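Local structure of ochratoxinase (Aspergillus niger, 4C5Z) at residues H69-G74 against D336-G341; P342-L347 against V404-K409; S262-S267 against L283-R288. The protein is a zinc-dependent carboxypeptidase that releases C-terminal aromatic residues and detoxifies ochratoxin A by hydrolysing it to ochratoxin alpha and L-phenylalanine. All blocks are in the same frame, centred on the assembly; numbering follows the deposited sequence.

Interaction 1: residues H69-G74 against D336-G341; sequences HMHFGG and DTAPGG
Three hydrogen bonds join His-69 and His-71 to the 336-341 loop. Two are made by backbone: Asp-336 N donates to His-69 O over a short 2.6 Å, although the bond is bent, and His-71 N reaches Thr-337 O at 2.9 Å in a nearly straight line. The third comes from a side chain. With CG of His-71 lying between its backbone N and carbonyl carbon (chi1 62°), the ring folds over the loop and aims ND1 at Asp-336 OD1, 3.1 Å away. OD1 lies close to the imidazole plane but is met from above its own carboxylate plane; ring and carboxylate stand 85° apart.

Asp-336 CB lies over the His-69 ring near its rim, 3.8 Å from the centroid. Pro-339 CG sits above the centre of the Phe-72 ring, 3.6 Å from the centroid, a CH-pi contact to which proline's stiff, C-H-rich ring is well suited; Tyr-112 and Leu-97 help enclose the pair.

The flexible chain of Met-70, bent at chi2 and chi3, tucks methyl CE against two carbonyls, Thr-337 O and Ala-338 O, each at 3.2 Å. Thr-337 OG1 touches the sulfur end too, but is hydrogen-bonded to Thr-335. At the loop's far end a type II turn closes from Ala-338 to Gly-341, with glycine suiting the positive phi of Gly-340.

His-69 and His-71, ligands of one zinc, form the His-X-His motif after the first barrel strand of amidohydrolases, here tied to Asp-336, the active-site aspartate that follows the last barrel strand.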
ATOM      1  N   HIS A  69     -13.391  21.361  29.442  1.00 26.78           N
ATOM      2  CA  HIS A  69     -13.855  20.368  28.480  1.00 27.49           C
ATOM      3  C   HIS A  69     -14.281  21.074  27.207  1.00 27.07           C
ATOM      4  O   HIS A  69     -15.453  21.378  27.021  1.00 28.56           O
ATOM      5  CB  HIS A  69     -14.989  19.541  29.063  1.00 28.84           C
ATOM      6  CG  HIS A  69     -15.416  18.408  28.196  1.00 30.10           C
ATOM      7  ND1 HIS A  69     -16.105  17.329  28.692  1.00 32.51           N
ATOM      8  CD2 HIS A  69     -15.255  18.176  26.868  1.00 30.07           C
ATOM      9  CE1 HIS A  69     -16.348  16.473  27.714  1.00 33.60           C
ATOM     10  NE2 HIS A  69     -15.844  16.965  26.592  1.00 32.16           N
ATOM     11  N   MET A  70     -13.321  21.319  26.333  1.00 25.84           N
ATOM     12  CA  MET A  70     -13.584  21.990  25.092  1.00 25.62           C
ATOM     13  C   MET A  70     -13.213  21.031  23.987  1.00 27.08           C
ATOM     14  O   MET A  70     -12.531  20.060  24.250  1.00 28.03           O
ATOM     15  CB  MET A  70     -12.719  23.223  25.035  1.00 23.98           C
ATOM     16  CG  MET A  70     -12.998  24.232  26.138  1.00 23.15           C
ATOM     17  SD  MET A  70     -14.706  24.798  26.080  1.00 23.73           S
ATOM     18  CE  MET A  70     -14.596  25.778  24.570  1.00 23.96           C
ATOM     19  N   HIS A  71     -13.679  21.288  22.767  1.00 28.34           N
ATOM     20  CA  HIS A  71     -13.226  20.548  21.590  1.00 29.82           C
ATOM     21  C   HIS A  71     -12.820  21.514  20.497  1.00 29.13           C
ATOM     22  O   HIS A  71     -13.591  22.355  20.077  1.00 30.45           O
ATOM     23  CB  HIS A  71     -14.257  19.509  21.100  1.00 33.15           C
ATOM     24  CG  HIS A  71     -15.575  20.078  20.658  1.00 35.45           C
ATOM     25  ND1 HIS A  71     -16.731  19.954  21.406  1.00 36.85           N
ATOM     26  CD2 HIS A  71     -15.929  20.742  19.528  1.00 36.53           C
ATOM     27  CE1 HIS A  71     -17.730  20.547  20.769  1.00 37.88           C
ATOM     28  NE2 HIS A  71     -17.268  21.035  19.632  1.00 37.37           N
ATOM     29  N   PHE A  72     -11.571  21.406  20.068  1.00 29.00           N
ATOM     30  CA  PHE A  72     -10.986  22.320  19.093  1.00 28.49           C
ATOM     31  C   PHE A  72     -11.148  21.726  17.718  1.00 28.79           C
ATOM     32  O   PHE A  72     -10.192  21.223  17.136  1.00 28.86           O
ATOM     33  CB  PHE A  72      -9.500  22.552  19.392  1.00 27.81           C
ATOM     34  CG  PHE A  72      -9.224  23.682  20.345  1.00 26.68           C
ATOM     35  CD1 PHE A  72      -9.741  23.670  21.631  1.00 26.40           C
ATOM     36  CD2 PHE A  72      -8.410  24.753  19.957  1.00 26.16           C
ATOM     37  CE1 PHE A  72      -9.459  24.710  22.503  1.00 25.05           C
ATOM     38  CE2 PHE A  72      -8.136  25.782  20.817  1.00 25.01           C
ATOM     39  CZ  PHE A  72      -8.655  25.762  22.094  1.00 24.81           C
ATOM     40  N   GLY A  73     -12.375  21.792  17.216  1.00 29.81           N
ATOM     41  CA  GLY A  73     -12.765  21.143  15.948  1.00 31.13           C
ATOM     42  C   GLY A  73     -12.923  22.054  14.730  1.00 32.04           C
ATOM     43  O   GLY A  73     -12.514  21.669  13.612  1.00 34.21           O
ATOM     44  N   GLY A  74     -13.550  23.221  14.902  1.00 31.55           N
ATOM     45  CA  GLY A  74     -13.704  24.182  13.796  1.00 32.90           C
ATOM     46  C   GLY A  74     -14.383  23.653  12.539  1.00 35.01           C
ATOM     47  O   GLY A  74     -14.124  24.113  11.442  1.00 35.36           O
ATOM     48  N   ASP A 336     -18.030  20.962  26.911  1.00 25.82           N
ATOM     49  CA  ASP A 336     -17.941  20.274  25.619  1.00 26.57           C
ATOM     50  C   ASP A 336     -18.443  21.159  24.452  1.00 26.33           C
ATOM     51  O   ASP A 336     -19.243  20.725  23.629  1.00 26.82           O
ATOM     52  CB  ASP A 336     -18.668  18.902  25.634  1.00 27.71           C
ATOM     53  CG  ASP A 336     -18.232  17.966  24.473  1.00 29.15           C
ATOM     54  OD1 ASP A 336     -17.166  18.171  23.848  1.00 29.42           O
ATOM     55  OD2 ASP A 336     -18.961  17.001  24.173  1.00 31.97           O
ATOM     56  N   THR A 337     -17.904  22.356  24.372  1.00 24.94           N
ATOM     57  CA  THR A 337     -18.198  23.255  23.278  1.00 26.41           C
ATOM     58  C   THR A 337     -16.947  23.615  22.479  1.00 25.50           C
ATOM     59  O   THR A 337     -15.817  23.313  22.859  1.00 23.32           O
ATOM     60  CB  THR A 337     -18.815  24.585  23.797  1.00 27.20           C
ATOM     61  OG1 THR A 337     -17.999  25.122  24.864  1.00 25.15           O
ATOM     62  CG2 THR A 337     -20.243  24.359  24.283  1.00 28.08           C
ATOM     63  N   ALA A 338     -17.187  24.271  21.348  1.00 26.34           N
ATOM     64  CA  ALA A 338     -16.120  24.845  20.566  1.00 26.35           C
ATOM     65  C   ALA A 338     -15.591  26.062  21.318  1.00 25.24           C
ATOM     66  O   ALA A 338     -16.346  26.692  22.036  1.00 25.17           O
ATOM     67  CB  ALA A 338     -16.644  25.259  19.208  1.00 28.04           C
ATOM     68  N   PRO A 339     -14.312  26.414  21.122  1.00 24.83           N
ATOM     69  CA  PRO A 339     -13.833  27.705  21.602  1.00 24.04           C
ATOM     70  C   PRO A 339     -14.745  28.859  21.187  1.00 24.74           C
ATOM     71  O   PRO A 339     -15.196  28.902  20.024  1.00 25.57           O
ATOM     72  CB  PRO A 339     -12.468  27.858  20.896  1.00 24.26           C
ATOM     73  CG  PRO A 339     -12.033  26.458  20.595  1.00 24.50           C
ATOM     74  CD  PRO A 339     -13.305  25.739  20.269  1.00 25.49           C
ATOM     75  N   GLY A 340     -14.976  29.785  22.128  1.00 24.11           N
ATOM     76  CA  GLY A 340     -15.903  30.922  21.942  1.00 24.51           C
ATOM     77  C   GLY A 340     -17.347  30.605  22.287  1.00 24.52           C
ATOM     78  O   GLY A 340     -18.212  31.475  22.329  1.00 25.26           O
ATOM     79  N   GLY A 341     -17.616  29.343  22.527  1.00 24.10           N
ATOM     80  CA  GLY A 341     -18.948  28.927  22.882  1.00 25.10           C
ATOM     81  C   GLY A 341     -19.353  29.385  24.281  1.00 24.28           C
ATOM     82  O   GLY A 341     -18.627  30.127  24.945  1.00 23.03           O
TER

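Interaction 2: residues P342-L347 against V404-K409; sequences PTALEL and VFQEPK
Gln-406 meets Leu-345, and Phe-405 meets Leu-347, from side chains that both start with CG anti to their own carbonyl carbon (chi1 -75° and -70°). Beyond CG the glutamine chain is extended, carrying its amide past Ala-344 to Leu-345. There CD1 of Leu-345 lies almost equally far from the amide atoms, 3.4 Å from OE1 and 3.5 Å from NE2 of Gln-406.

Ala-344 is the closest meeting point of the backbones, and its small side chain suits that place: CB fits against Phe-405 O at 3.4 Å and Gln-406 CG at 3.6 Å. Leu-347, nearly one turn further along, sets CD1 3.8 Å from Phe-405 CD2, the two side chains crossing at about a right angle.

No direct hydrogen bond spans the segments. A water does so instead, donating to Ala-344 O at 2.9 Å and accepting from Gln-406 NE2 at 2.8 Å. The same amide nitrogen is also hydrogen-bonded to Gln-348, so two polar partners fix its position.

Phe-405 also packs on Met-62, Leu-65 and Leu-394. The contact thus sets the start of helix 345-352, which follows the last barrel strand, against the 3-10 turn leading to strand 411-416, a setting consistent with the junction of TIM barrel and beta-sandwich in amidohydrolases.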
ATOM      1  N   PRO A 342     -20.536  28.946  24.706  1.00 24.79           N
ATOM      2  CA  PRO A 342     -21.177  29.475  25.867  1.00 24.95           C
ATOM      3  C   PRO A 342     -20.640  28.786  27.114  1.00 24.64           C
ATOM      4  O   PRO A 342     -21.380  28.066  27.795  1.00 23.93           O
ATOM      5  CB  PRO A 342     -22.645  29.163  25.621  1.00 26.12           C
ATOM      6  CG  PRO A 342     -22.637  27.933  24.775  1.00 26.72           C
ATOM      7  CD  PRO A 342     -21.466  28.148  23.870  1.00 26.53           C
ATOM      8  N   THR A 343     -19.362  29.009  27.397  1.00 24.08           N
ATOM      9  CA  THR A 343     -18.738  28.344  28.523  1.00 24.73           C
ATOM     10  C   THR A 343     -19.332  28.796  29.846  1.00 26.41           C
ATOM     11  O   THR A 343     -19.445  28.004  30.770  1.00 26.07           O
ATOM     12  CB  THR A 343     -17.216  28.555  28.542  1.00 24.04           C
ATOM     13  OG1 THR A 343     -16.880  29.898  28.169  1.00 23.31           O
ATOM     14  CG2 THR A 343     -16.573  27.591  27.546  1.00 24.68           C
ATOM     15  N   ALA A 344     -19.765  30.062  29.900  1.00 28.20           N
ATOM     16  CA  ALA A 344     -20.289  30.670  31.112  1.00 27.83           C
ATOM     17  C   ALA A 344     -21.572  29.997  31.615  1.00 28.53           C
ATOM     18  O   ALA A 344     -21.821  29.903  32.851  1.00 28.46           O
ATOM     19  CB  ALA A 344     -20.507  32.153  30.879  1.00 29.22           C
ATOM     20  N   LEU A 345     -22.361  29.486  30.686  1.00 27.80           N
ATOM     21  CA  LEU A 345     -23.529  28.713  31.060  1.00 29.27           C
ATOM     22  C   LEU A 345     -23.273  27.646  32.162  1.00 28.58           C
ATOM     23  O   LEU A 345     -24.176  27.331  32.941  1.00 28.18           O
ATOM     24  CB  LEU A 345     -24.118  28.032  29.832  1.00 30.44           C
ATOM     25  CG  LEU A 345     -25.597  28.195  29.579  1.00 33.90           C
ATOM     26  CD1 LEU A 345     -26.062  29.635  29.757  1.00 35.22           C
ATOM     27  CD2 LEU A 345     -25.952  27.650  28.200  1.00 35.71           C
ATOM     28  N   GLU A 346     -22.073  27.068  32.201  1.00 27.27           N
ATOM     29  CA  GLU A 346     -21.805  25.973  33.139  1.00 27.57           C
ATOM     30  C   GLU A 346     -21.759  26.467  34.582  1.00 27.47           C
ATOM     31  O   GLU A 346     -22.089  25.712  35.498  1.00 27.66           O
ATOM     32  CB  GLU A 346     -20.511  25.230  32.777  1.00 26.73           C
ATOM     33  CG  GLU A 346     -20.305  23.869  33.451  1.00 27.03           C
ATOM     34  CD  GLU A 346     -21.266  22.767  32.986  1.00 28.40           C
ATOM     35  OE1 GLU A 346     -21.933  22.931  31.953  1.00 28.92           O
ATOM     36  OE2 GLU A 346     -21.347  21.717  33.672  1.00 28.77           O
ATOM     37  N   LEU A 347     -21.368  27.728  34.779  1.00 27.41           N
ATOM     38  CA  LEU A 347     -21.466  28.360  36.106  1.00 27.51           C
ATOM     39  C   LEU A 347     -22.906  28.431  36.540  1.00 27.38           C
ATOM     40  O   LEU A 347     -23.228  28.083  37.649  1.00 28.51           O
ATOM     41  CB  LEU A 347     -20.811  29.751  36.125  1.00 27.89           C
ATOM     42  CG  LEU A 347     -19.278  29.687  35.913  1.00 27.39           C
ATOM     43  CD1 LEU A 347     -18.827  30.742  34.926  1.00 28.45           C
ATOM     44  CD2 LEU A 347     -18.476  29.792  37.203  1.00 27.05           C
ATOM     45  N   VAL A 404     -23.950  36.779  35.277  1.00 38.36           N
ATOM     46  CA  VAL A 404     -23.242  37.990  34.866  1.00 38.05           C
ATOM     47  C   VAL A 404     -22.179  37.631  33.835  1.00 35.02           C
ATOM     48  O   VAL A 404     -21.939  38.353  32.865  1.00 34.43           O
ATOM     49  CB  VAL A 404     -22.662  38.701  36.113  1.00 39.28           C
ATOM     50  CG1 VAL A 404     -21.447  39.528  35.779  1.00 40.21           C
ATOM     51  CG2 VAL A 404     -23.731  39.595  36.731  1.00 41.58           C
ATOM     52  N   PHE A 405     -21.584  36.473  34.026  1.00 33.65           N
ATOM     53  CA  PHE A 405     -20.552  35.998  33.134  1.00 33.15           C
ATOM     54  C   PHE A 405     -20.993  35.785  31.694  1.00 33.93           C
ATOM     55  O   PHE A 405     -20.169  35.521  30.853  1.00 33.79           O
ATOM     56  CB  PHE A 405     -19.988  34.688  33.665  1.00 31.90           C
ATOM     57  CG  PHE A 405     -19.172  34.845  34.900  1.00 31.32           C
ATOM     58  CD1 PHE A 405     -17.976  35.518  34.858  1.00 30.57           C
ATOM     59  CD2 PHE A 405     -19.599  34.292  36.100  1.00 33.11           C
ATOM     60  CE1 PHE A 405     -17.203  35.648  35.979  1.00 30.71           C
ATOM     61  CE2 PHE A 405     -18.828  34.407  37.242  1.00 33.53           C
ATOM     62  CZ  PHE A 405     -17.626  35.096  37.180  1.00 32.61           C
ATOM     63  N   GLN A 406     -22.272  35.869  31.406  1.00 36.48           N
ATOM     64  CA  GLN A 406     -22.736  35.522  30.082  1.00 39.21           C
ATOM     65  C   GLN A 406     -22.864  36.755  29.209  1.00 43.88           C
ATOM     66  O   GLN A 406     -23.301  36.665  28.069  1.00 45.95           O
ATOM     67  CB  GLN A 406     -24.071  34.765  30.158  1.00 38.85           C
ATOM     68  CG  GLN A 406     -23.948  33.315  30.627  1.00 36.82           C
ATOM     69  CD  GLN A 406     -25.291  32.745  31.040  1.00 36.92           C
ATOM     70  OE1 GLN A 406     -26.278  32.938  30.354  1.00 38.68           O
ATOM     71  NE2 GLN A 406     -25.336  32.065  32.167  1.00 36.06           N
ATOM     72  N   GLU A 407     -22.552  37.918  29.764  1.00 48.07           N
ATOM     73  CA  GLU A 407     -22.492  39.126  28.970  1.00 49.55           C
ATOM     74  C   GLU A 407     -20.999  39.486  28.917  1.00 47.73           C
ATOM     75  O   GLU A 407     -20.424  39.917  29.923  1.00 48.31           O
ATOM     76  CB  GLU A 407     -23.385  40.210  29.582  1.00 51.89           C
ATOM     77  CG  GLU A 407     -23.362  41.546  28.841  1.00 57.11           C
ATOM     78  CD  GLU A 407     -23.407  41.422  27.317  1.00 57.94           C
ATOM     79  OE1 GLU A 407     -24.534  41.400  26.788  1.00 59.71           O
ATOM     80  OE2 GLU A 407     -22.331  41.358  26.656  1.00 54.55           O
ATOM     81  N   PRO A 408     -20.343  39.236  27.762  1.00 48.25           N
ATOM     82  CA  PRO A 408     -18.905  39.579  27.613  1.00 46.83           C
ATOM     83  C   PRO A 408     -18.573  41.081  27.742  1.00 46.38           C
ATOM     84  O   PRO A 408     -17.462  41.409  28.129  1.00 43.55           O
ATOM     85  CB  PRO A 408     -18.522  39.065  26.212  1.00 47.33           C
ATOM     86  CG  PRO A 408     -19.743  38.444  25.627  1.00 48.41           C
ATOM     87  CD  PRO A 408     -20.885  38.512  26.596  1.00 48.73           C
ATOM     88  N   LYS A 409     -19.527  41.967  27.445  1.00 47.33           N
ATOM     89  CA  LYS A 409     -19.399  43.379  27.797  1.00 49.18           C
ATOM     90  C   LYS A 409     -19.079  43.570  29.312  1.00 44.77           C
ATOM     91  O   LYS A 409     -18.371  44.495  29.669  1.00 45.71           O
ATOM     92  CB  LYS A 409     -20.651  44.156  27.361  1.00 56.11           C
ATOM     93  CG  LYS A 409     -21.214  45.082  28.453  1.00 66.20           C
ATOM     94  CD  LYS A 409     -22.684  45.480  28.196  1.00 72.37           C
ATOM     95  CE  LYS A 409     -23.649  45.057  29.314  1.00 72.64           C
ATOM     96  NZ  LYS A 409     -24.014  46.187  30.203  1.00 75.65           N
TER
HETATM   97  O   HOH W   1     -23.053  32.423  33.683  1.00 23.93           O

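Interaction 3: residues S262-S267 against L283-R288; sequences SLEHVS and LYVATR
His-265, a ligand of the second zinc, has Thr-287 CB over one face of its ring near the rim, a CH-pi contact 4.1 Å from the centroid. The threonine reaches further with its hydroxyl, probably hydrogen-bonded to His-69 ND1, so one short side chain touches histidines of both zinc sites.

Val-266 makes a second CH-pi contact: CG2 lies above the centre of the Tyr-284 ring, 3.8 Å from the centroid. Tyr-284, its CG anti to the backbone N (chi1 -169°), brings its OH to 2.7 Å from a water that donates to His-265 O.

Behind these groups, parallel strands 262-263 and 283-285 of a beta-alpha-beta unit are joined by Leu-263 N to Leu-283 O, Val-285 N to Leu-263 O and His-265 N to Val-285 O, the last at 2.8 Å. Branched Val-285 suits the strand and lies alongside Glu-264, pointing the same way, with OE2 of the glutamate 3.6 Å from CG2 of the valine. Glu-264 OE2 accepts a hydrogen bond from Ser-262 OG through its syn lone pair (3.0 Å) and meets Arg-113 in a salt bridge, while OE1 is hydrogen-bonded to Ser-243.

The salt bridge and hydrogen bonds would probably favour the ionised form of buried Glu-264 and define its position beside Lys-204, while a backbone bond and a CH-pi contact help place the metal-binding His-265.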
ATOM      1  N   SER A 262      -9.193  12.299  36.194  1.00 22.43           N
ATOM      2  CA  SER A 262     -10.248  13.215  35.821  1.00 22.43           C
ATOM      3  C   SER A 262     -11.324  12.446  35.058  1.00 21.46           C
ATOM      4  O   SER A 262     -11.011  11.620  34.201  1.00 20.01           O
ATOM      5  CB  SER A 262      -9.709  14.337  34.956  1.00 22.72           C
ATOM      6  OG  SER A 262     -10.745  15.249  34.637  1.00 23.82           O
ATOM      7  N   LEU A 263     -12.584  12.726  35.393  1.00 21.75           N
ATOM      8  CA  LEU A 263     -13.735  12.059  34.785  1.00 21.04           C
ATOM      9  C   LEU A 263     -14.739  13.085  34.275  1.00 22.30           C
ATOM     10  O   LEU A 263     -15.099  14.023  34.966  1.00 22.58           O
ATOM     11  CB  LEU A 263     -14.423  11.149  35.811  1.00 20.57           C
ATOM     12  CG  LEU A 263     -13.524  10.102  36.444  1.00 19.70           C
ATOM     13  CD1 LEU A 263     -14.292   9.256  37.412  1.00 19.64           C
ATOM     14  CD2 LEU A 263     -12.909   9.232  35.359  1.00 18.83           C
ATOM     15  N   GLU A 264     -15.208  12.869  33.064  1.00 23.37           N
ATOM     16  CA  GLU A 264     -16.184  13.742  32.462  1.00 25.80           C
ATOM     17  C   GLU A 264     -17.562  13.101  32.478  1.00 26.65           C
ATOM     18  O   GLU A 264     -17.695  11.914  32.239  1.00 26.32           O
ATOM     19  CB  GLU A 264     -15.758  14.079  31.045  1.00 27.22           C
ATOM     20  CG  GLU A 264     -14.725  15.194  30.980  1.00 28.65           C
ATOM     21  CD  GLU A 264     -13.374  14.788  31.596  1.00 27.31           C
ATOM     22  OE1 GLU A 264     -12.690  13.896  31.022  1.00 26.75           O
ATOM     23  OE2 GLU A 264     -12.978  15.375  32.641  1.00 27.71           O
ATOM     24  N   HIS A 265     -18.579  13.906  32.758  1.00 28.64           N
ATOM     25  CA  HIS A 265     -19.978  13.488  32.794  1.00 29.97           C
ATOM     26  C   HIS A 265     -20.280  12.715  34.062  1.00 28.94           C
ATOM     27  O   HIS A 265     -21.049  13.167  34.901  1.00 30.15           O
ATOM     28  CB  HIS A 265     -20.376  12.688  31.564  1.00 30.96           C
ATOM     29  CG  HIS A 265     -20.195  13.436  30.287  1.00 33.27           C
ATOM     30  ND1 HIS A 265     -21.113  14.362  29.836  1.00 37.26           N
ATOM     31  CD2 HIS A 265     -19.205  13.401  29.364  1.00 32.75           C
ATOM     32  CE1 HIS A 265     -20.692  14.862  28.689  1.00 38.60           C
ATOM     33  NE2 HIS A 265     -19.531  14.307  28.388  1.00 35.73           N
ATOM     34  N   VAL A 266     -19.678  11.550  34.190  1.00 27.27           N
ATOM     35  CA  VAL A 266     -19.780  10.727  35.389  1.00 27.07           C
ATOM     36  C   VAL A 266     -21.228  10.449  35.754  1.00 28.28           C
ATOM     37  O   VAL A 266     -21.565  10.423  36.906  1.00 28.64           O
ATOM     38  CB  VAL A 266     -19.065  11.384  36.601  1.00 27.19           C
ATOM     39  CG1 VAL A 266     -18.432  10.315  37.482  1.00 26.75           C
ATOM     40  CG2 VAL A 266     -17.981  12.350  36.149  1.00 27.02           C
ATOM     41  N   SER A 267     -22.068  10.227  34.754  1.00 29.42           N
ATOM     42  CA  SER A 267     -23.507  10.274  34.927  1.00 31.58           C
ATOM     43  C   SER A 267     -24.132   9.288  35.885  1.00 32.06           C
ATOM     44  O   SER A 267     -25.235   9.537  36.394  1.00 34.19           O
ATOM     45  CB  SER A 267     -24.194  10.144  33.570  1.00 33.56           C
ATOM     46  OG  SER A 267     -23.664  11.113  32.660  1.00 33.95           O
ATOM     47  N   LEU A 283     -10.673  14.388  39.734  1.00 26.22           N
ATOM     48  CA  LEU A 283     -11.491  15.532  39.373  1.00 25.44           C
ATOM     49  C   LEU A 283     -12.794  15.037  38.755  1.00 25.09           C
ATOM     50  O   LEU A 283     -12.801  14.052  38.008  1.00 25.48           O
ATOM     51  CB  LEU A 283     -10.720  16.442  38.407  1.00 24.34           C
ATOM     52  CG  LEU A 283     -11.305  17.817  38.133  1.00 25.05           C
ATOM     53  CD1 LEU A 283     -11.314  18.683  39.384  1.00 26.01           C
ATOM     54  CD2 LEU A 283     -10.568  18.530  36.991  1.00 24.38           C
ATOM     55  N   TYR A 284     -13.881  15.735  39.090  1.00 24.69           N
ATOM     56  CA  TYR A 284     -15.233  15.463  38.565  1.00 24.51           C
ATOM     57  C   TYR A 284     -15.640  16.646  37.677  1.00 23.22           C
ATOM     58  O   TYR A 284     -15.803  17.748  38.188  1.00 23.85           O
ATOM     59  CB  TYR A 284     -16.202  15.339  39.749  1.00 24.05           C
ATOM     60  CG  TYR A 284     -17.593  14.819  39.455  1.00 23.85           C
ATOM     61  CD1 TYR A 284     -18.497  15.545  38.686  1.00 23.78           C
ATOM     62  CD2 TYR A 284     -18.017  13.625  39.987  1.00 24.56           C
ATOM     63  CE1 TYR A 284     -19.783  15.079  38.450  1.00 24.73           C
ATOM     64  CE2 TYR A 284     -19.298  13.141  39.759  1.00 25.73           C
ATOM     65  CZ  TYR A 284     -20.190  13.857  38.982  1.00 25.77           C
ATOM     66  OH  TYR A 284     -21.472  13.345  38.751  1.00 26.09           O
ATOM     67  N   VAL A 285     -15.762  16.431  36.376  1.00 23.12           N
ATOM     68  CA  VAL A 285     -16.192  17.471  35.411  1.00 22.62           C
ATOM     69  C   VAL A 285     -17.515  17.073  34.801  1.00 23.10           C
ATOM     70  O   VAL A 285     -17.568  16.283  33.881  1.00 22.64           O
ATOM     71  CB  VAL A 285     -15.181  17.689  34.258  1.00 22.20           C
ATOM     72  CG1 VAL A 285     -15.681  18.795  33.331  1.00 22.67           C
ATOM     73  CG2 VAL A 285     -13.816  18.079  34.789  1.00 21.76           C
ATOM     74  N   ALA A 286     -18.593  17.631  35.327  1.00 24.29           N
ATOM     75  CA  ALA A 286     -19.938  17.146  35.007  1.00 25.36           C
ATOM     76  C   ALA A 286     -20.328  17.382  33.558  1.00 25.75           C
ATOM     77  O   ALA A 286     -20.977  16.559  32.972  1.00 25.83           O
ATOM     78  CB  ALA A 286     -20.960  17.786  35.938  1.00 25.74           C
ATOM     79  N   THR A 287     -19.965  18.530  32.996  1.00 26.51           N
ATOM     80  CA  THR A 287     -20.339  18.859  31.615  1.00 28.66           C
ATOM     81  C   THR A 287     -21.887  18.885  31.408  1.00 29.50           C
ATOM     82  O   THR A 287     -22.456  18.363  30.426  1.00 31.06           O
ATOM     83  CB  THR A 287     -19.608  17.917  30.632  1.00 30.40           C
ATOM     84  OG1 THR A 287     -18.248  17.758  31.072  1.00 30.82           O
ATOM     85  CG2 THR A 287     -19.587  18.496  29.212  1.00 31.16           C
ATOM     86  N   ARG A 288     -22.551  19.534  32.354  1.00 28.92           N
ATOM     87  CA  ARG A 288     -23.999  19.560  32.409  1.00 29.25           C
ATOM     88  C   ARG A 288     -24.602  20.237  31.178  1.00 29.33           C
ATOM     89  O   ARG A 288     -25.699  19.883  30.759  1.00 30.56           O
ATOM     90  CB  ARG A 288     -24.467  20.216  33.720  1.00 28.93           C
ATOM     91  CG  ARG A 288     -25.969  20.184  33.935  1.00 30.39           C
ATOM     92  CD  ARG A 288     -26.530  18.782  34.067  1.00 31.25           C
ATOM     93  NE  ARG A 288     -27.981  18.832  34.136  1.00 32.74           N
ATOM     94  CZ  ARG A 288     -28.765  17.777  34.257  1.00 33.95           C
ATOM     95  NH1 ARG A 288     -28.254  16.561  34.360  1.00 33.22           N
ATOM     96  NH2 ARG A 288     -30.074  17.949  34.286  1.00 36.12           N
TER
HETATM   97  O   HOH W   2     -22.899  14.309  36.635  1.00 22.38           O

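Interactions 1 and 3 lie at the active-site end of the barrel and touch through His-69, which meets Thr-287, Glu-264 and His-265; between them they supply ligands for both zinc sites. Interaction 3 is wholly buried and owes its regularity to parallel strands, whereas interaction 1, partly buried, joins a strand end to an irregular loop through polar and CH-pi contacts. Interaction 2 continues the chain directly after 336-341 but is mainly apolar, with a bridging water; it too is buried, though its centre lies about 15 Å from the chain's centre. Met-70 and Thr-337 pack on Thr-343, and Glu-346 probably accepts a hydrogen bond from Arg-288 N, so 342-347 is linked to both other contacts.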